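Local coordinates for diacylglycerol O-acyltransferase (Marinobacter hydrocarbonoclasticus, PDB 6CHJ), which is a wax ester synthase/diacylglycerol acyltransferase that probably transfers acyl groups from acyl-CoA to long-chain alcohols and to diacylglycerol, at residues 12-23 and 104-114. Numbering follows the deposited sequence.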
# COMPACT_ATOMS: atom_id res chain seq x y z
N LEU B 12 -1.29 -17.50 2.33
CA LEU B 12 -0.70 -17.04 1.08
C LEU B 12 -1.67 -17.26 -0.06
O LEU B 12 -1.84 -16.39 -0.93
CB LEU B 12 0.62 -17.77 0.82
CG LEU B 12 1.83 -17.33 1.63
CD1 LEU B 12 3.01 -18.23 1.32
CD2 LEU B 12 2.15 -15.90 1.30
N TRP B 13 -2.35 -18.40 -0.04
CA TRP B 13 -3.09 -18.85 -1.21
C TRP B 13 -4.34 -18.01 -1.44
O TRP B 13 -4.57 -17.51 -2.55
CB TRP B 13 -3.42 -20.34 -1.04
CG TRP B 13 -4.18 -20.92 -2.18
CD1 TRP B 13 -3.70 -21.26 -3.42
CD2 TRP B 13 -5.57 -21.25 -2.18
NE1 TRP B 13 -4.71 -21.78 -4.19
CE2 TRP B 13 -5.87 -21.79 -3.45
CE3 TRP B 13 -6.59 -21.15 -1.22
CZ2 TRP B 13 -7.15 -22.20 -3.80
CZ3 TRP B 13 -7.86 -21.57 -1.57
CH2 TRP B 13 -8.13 -22.08 -2.85
N LEU B 14 -5.16 -17.81 -0.41
CA LEU B 14 -6.40 -17.08 -0.63
C LEU B 14 -6.21 -15.57 -0.55
O LEU B 14 -7.20 -14.83 -0.56
CB LEU B 14 -7.49 -17.54 0.34
CG LEU B 14 -7.25 -17.55 1.84
CD1 LEU B 14 -7.74 -16.25 2.37
CD2 LEU B 14 -8.06 -18.66 2.47
N GLU B 15 -4.97 -15.10 -0.49
CA GLU B 15 -4.70 -13.67 -0.58
C GLU B 15 -4.89 -13.19 -2.01
O GLU B 15 -4.52 -13.88 -2.98
CB GLU B 15 -3.28 -13.36 -0.09
CG GLU B 15 -2.86 -11.92 -0.29
CD GLU B 15 -1.75 -11.49 0.67
OE1 GLU B 15 -0.62 -12.01 0.53
OE2 GLU B 15 -2.00 -10.63 1.56
N LYS B 16 -5.48 -11.99 -2.13
CA LYS B 16 -5.76 -11.33 -3.39
C LYS B 16 -5.78 -9.84 -3.08
O LYS B 16 -5.69 -9.44 -1.92
CB LYS B 16 -7.10 -11.80 -4.01
CG LYS B 16 -7.20 -13.30 -4.35
CD LYS B 16 -8.63 -13.85 -4.31
CE LYS B 16 -8.63 -15.40 -4.25
NZ LYS B 16 -9.88 -15.98 -3.62
N ARG B 17 -5.91 -9.00 -4.12
CA ARG B 17 -5.82 -7.56 -3.90
C ARG B 17 -6.96 -7.05 -3.00
O ARG B 17 -6.77 -6.09 -2.25
CB ARG B 17 -5.80 -6.78 -5.22
CG ARG B 17 -5.84 -5.22 -5.07
CD ARG B 17 -4.72 -4.65 -4.17
NE ARG B 17 -4.92 -3.25 -3.75
CZ ARG B 17 -5.41 -2.87 -2.56
NH1 ARG B 17 -5.76 -3.77 -1.64
NH2 ARG B 17 -5.56 -1.58 -2.27
N GLN B 18 -8.12 -7.68 -3.06
CA GLN B 18 -9.24 -7.18 -2.27
C GLN B 18 -9.25 -7.72 -0.83
O GLN B 18 -9.97 -7.17 0.02
CB GLN B 18 -10.56 -7.49 -2.98
CG GLN B 18 -11.00 -8.96 -2.97
CD GLN B 18 -10.25 -9.83 -3.99
OE1 GLN B 18 -9.39 -9.34 -4.75
NE2 GLN B 18 -10.59 -11.14 -4.02
N GLN B 19 -8.45 -8.74 -0.54
CA GLN B 19 -8.34 -9.30 0.81
C GLN B 19 -6.87 -9.57 1.12
O GLN B 19 -6.40 -10.71 1.07
CB GLN B 19 -9.19 -10.58 0.94
CG GLN B 19 -8.99 -11.64 -0.20
CD GLN B 19 -10.10 -12.68 -0.26
OE1 GLN B 19 -11.29 -12.35 -0.37
NE2 GLN B 19 -9.72 -13.95 -0.21
N PRO B 20 -6.11 -8.53 1.46
CA PRO B 20 -4.79 -8.81 2.02
C PRO B 20 -4.94 -9.70 3.24
O PRO B 20 -5.97 -9.69 3.94
CB PRO B 20 -4.25 -7.42 2.36
CG PRO B 20 -4.95 -6.52 1.41
CD PRO B 20 -6.32 -7.09 1.26
N MET B 21 -3.93 -10.53 3.46
CA MET B 21 -3.95 -11.54 4.50
C MET B 21 -2.88 -11.24 5.55
O MET B 21 -2.18 -12.12 6.04
CB MET B 21 -3.80 -12.93 3.88
CG MET B 21 -5.01 -13.35 3.01
SD MET B 21 -6.63 -13.40 3.87
CE MET B 21 -6.21 -14.38 5.26
N HIS B 22 -2.72 -9.96 5.87
CA HIS B 22 -1.84 -9.54 6.95
C HIS B 22 -2.69 -9.07 8.13
O HIS B 22 -3.79 -8.55 7.96
CB HIS B 22 -0.89 -8.43 6.50
CG HIS B 22 -1.58 -7.20 5.99
ND1 HIS B 22 -1.73 -6.94 4.64
CD2 HIS B 22 -2.13 -6.14 6.64
CE1 HIS B 22 -2.37 -5.79 4.48
NE2 HIS B 22 -2.63 -5.29 5.68
N VAL B 23 -2.18 -9.27 9.34
CA VAL B 23 -2.78 -8.68 10.52
C VAL B 23 -1.98 -7.46 10.91
O VAL B 23 -0.90 -7.19 10.38
CB VAL B 23 -2.87 -9.68 11.69
CG1 VAL B 23 -3.53 -10.99 11.23
CG2 VAL B 23 -1.46 -9.92 12.25
N HIS B 104 -3.31 -0.24 6.27
CA HIS B 104 -3.74 -1.63 6.37
C HIS B 104 -4.28 -2.18 5.04
O HIS B 104 -4.23 -3.39 4.82
CB HIS B 104 -4.80 -1.77 7.48
CG HIS B 104 -4.96 -3.16 7.99
ND1 HIS B 104 -4.03 -3.76 8.82
CD2 HIS B 104 -5.92 -4.09 7.76
CE1 HIS B 104 -4.41 -5.00 9.08
NE2 HIS B 104 -5.56 -5.22 8.46
N SER B 105 -4.81 -1.31 4.16
CA SER B 105 -5.24 -1.72 2.82
C SER B 105 -4.12 -2.33 1.97
O SER B 105 -4.40 -3.12 1.07
CB SER B 105 -5.79 -0.52 2.06
OG SER B 105 -6.81 0.12 2.78
N HIS B 106 -2.86 -1.93 2.17
CA HIS B 106 -1.81 -2.21 1.19
C HIS B 106 -1.25 -3.61 1.34
O HIS B 106 -0.81 -4.00 2.43
CB HIS B 106 -0.67 -1.20 1.32
CG HIS B 106 -1.11 0.22 1.19
ND1 HIS B 106 -2.02 0.64 0.25
CD2 HIS B 106 -0.79 1.32 1.92
CE1 HIS B 106 -2.23 1.93 0.38
NE2 HIS B 106 -1.50 2.37 1.40
N LEU B 107 -1.26 -4.36 0.23
CA LEU B 107 -0.52 -5.61 0.11
C LEU B 107 0.93 -5.46 0.54
O LEU B 107 1.59 -4.47 0.22
CB LEU B 107 -0.54 -6.10 -1.33
CG LEU B 107 -1.78 -6.83 -1.83
CD1 LEU B 107 -1.52 -7.33 -3.24
CD2 LEU B 107 -2.22 -7.98 -0.90
N MET B 108 1.44 -6.46 1.25
CA MET B 108 2.85 -6.47 1.58
C MET B 108 3.64 -7.14 0.46
O MET B 108 3.12 -7.97 -0.28
CB MET B 108 3.11 -7.20 2.89
CG MET B 108 2.11 -6.91 3.96
SD MET B 108 2.59 -7.56 5.56
CE MET B 108 4.04 -6.53 5.85
N ASP B 109 4.92 -6.79 0.38
CA ASP B 109 5.82 -7.34 -0.63
C ASP B 109 6.29 -8.73 -0.21
O ASP B 109 6.91 -8.88 0.85
CB ASP B 109 7.00 -6.39 -0.78
CG ASP B 109 7.95 -6.78 -1.88
OD1 ASP B 109 7.63 -7.63 -2.75
OD2 ASP B 109 9.04 -6.18 -1.87
N ARG B 110 6.03 -9.73 -1.04
CA ARG B 110 6.38 -11.10 -0.65
C ARG B 110 7.87 -11.40 -0.76
O ARG B 110 8.33 -12.40 -0.19
CB ARG B 110 5.60 -12.11 -1.50
CG ARG B 110 4.30 -12.54 -0.83
CD ARG B 110 3.57 -13.58 -1.64
NE ARG B 110 2.19 -13.62 -1.20
CZ ARG B 110 1.26 -14.44 -1.67
NH1 ARG B 110 1.55 -15.31 -2.64
NH2 ARG B 110 0.03 -14.38 -1.16
N GLU B 111 8.64 -10.56 -1.45
CA GLU B 111 10.05 -10.81 -1.65
C GLU B 111 10.91 -10.39 -0.45
O GLU B 111 12.12 -10.66 -0.46
CB GLU B 111 10.52 -10.11 -2.93
CG GLU B 111 10.08 -10.81 -4.23
CD GLU B 111 11.20 -11.65 -4.86
OE1 GLU B 111 11.75 -11.25 -5.92
OE2 GLU B 111 11.54 -12.71 -4.29
N ARG B 112 10.34 -9.77 0.56
CA ARG B 112 11.04 -9.44 1.79
C ARG B 112 10.27 -9.98 2.98
O ARG B 112 9.08 -10.28 2.87
CB ARG B 112 11.22 -7.93 1.93
CG ARG B 112 11.58 -7.28 0.63
CD ARG B 112 11.81 -5.83 0.85
NE ARG B 112 13.23 -5.58 1.06
CZ ARG B 112 13.93 -4.70 0.37
NH1 ARG B 112 13.34 -3.96 -0.57
NH2 ARG B 112 15.21 -4.55 0.62
N PRO B 113 10.93 -10.17 4.12
CA PRO B 113 10.20 -10.55 5.34
C PRO B 113 8.99 -9.65 5.52
O PRO B 113 9.07 -8.44 5.31
CB PRO B 113 11.24 -10.37 6.46
CG PRO B 113 12.39 -9.64 5.81
CD PRO B 113 12.37 -10.00 4.38
N MET B 114 7.86 -10.25 5.84
CA MET B 114 6.59 -9.56 5.66
C MET B 114 6.14 -8.91 6.96
O MET B 114 5.13 -9.28 7.58
CB MET B 114 5.57 -10.53 5.09
CG MET B 114 6.05 -11.18 3.80
SD MET B 114 4.78 -12.10 2.92
CE MET B 114 5.30 -13.80 3.21
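R110 makes the charged part of this contact. Its extended chain brings R110 NH2 to the end of helix 6-13, where it donates to L12 O (2.8 Å) on a lone pair. R110 NH2 also forms a salt bridge with E15 OE1 (3.0 Å, 161° at the hydrogen), near the guanidinium plane. L12 CD2 lies over one guanidinium face, 3.4 Å from CZ of R110. With an alanine at this position, L12 O and E15 OE1 would probably lose their shared donor, and L12 CD2 the guanidinium face it rests on.

E15 has further partners. E15 OE1 also hydrogen-bonds H135 NE2, and E15 OE2 takes the backbone N of M21 (2.7 Å) from above the carboxylate plane. These bonds should fix the turn of the carboxylate.

L107 CD2 packs on P20 CG at 3.9 Å, with the side chains about perpendicular, and also touches the E15 carboxylate. L12 CD2 reaches M114 CE.

The histidines form the aromatic part. H22 CG sits between the backbone N and carbonyl carbon (chi1 58°), which sends the ring toward H104. NE2 of H22 donates to H104 O (2.6 Å) in a bent bond near its ring plane. The H22 edge meets the H104 face in a T-shaped stack, planes at 73°. H104 is itself held by Y131 and S402.

The contact joins the end of helix 6-13 and the start of strand 22-30 to the end of helix 93-105 and the loop after it. Strand 22-30 pairs antiparallel with strand 127-135. H135 ends that strand and opens the HHxxxDG active-site motif of WS/DGAT enzymes; its bond to E15 is consistent with E15 positioning it.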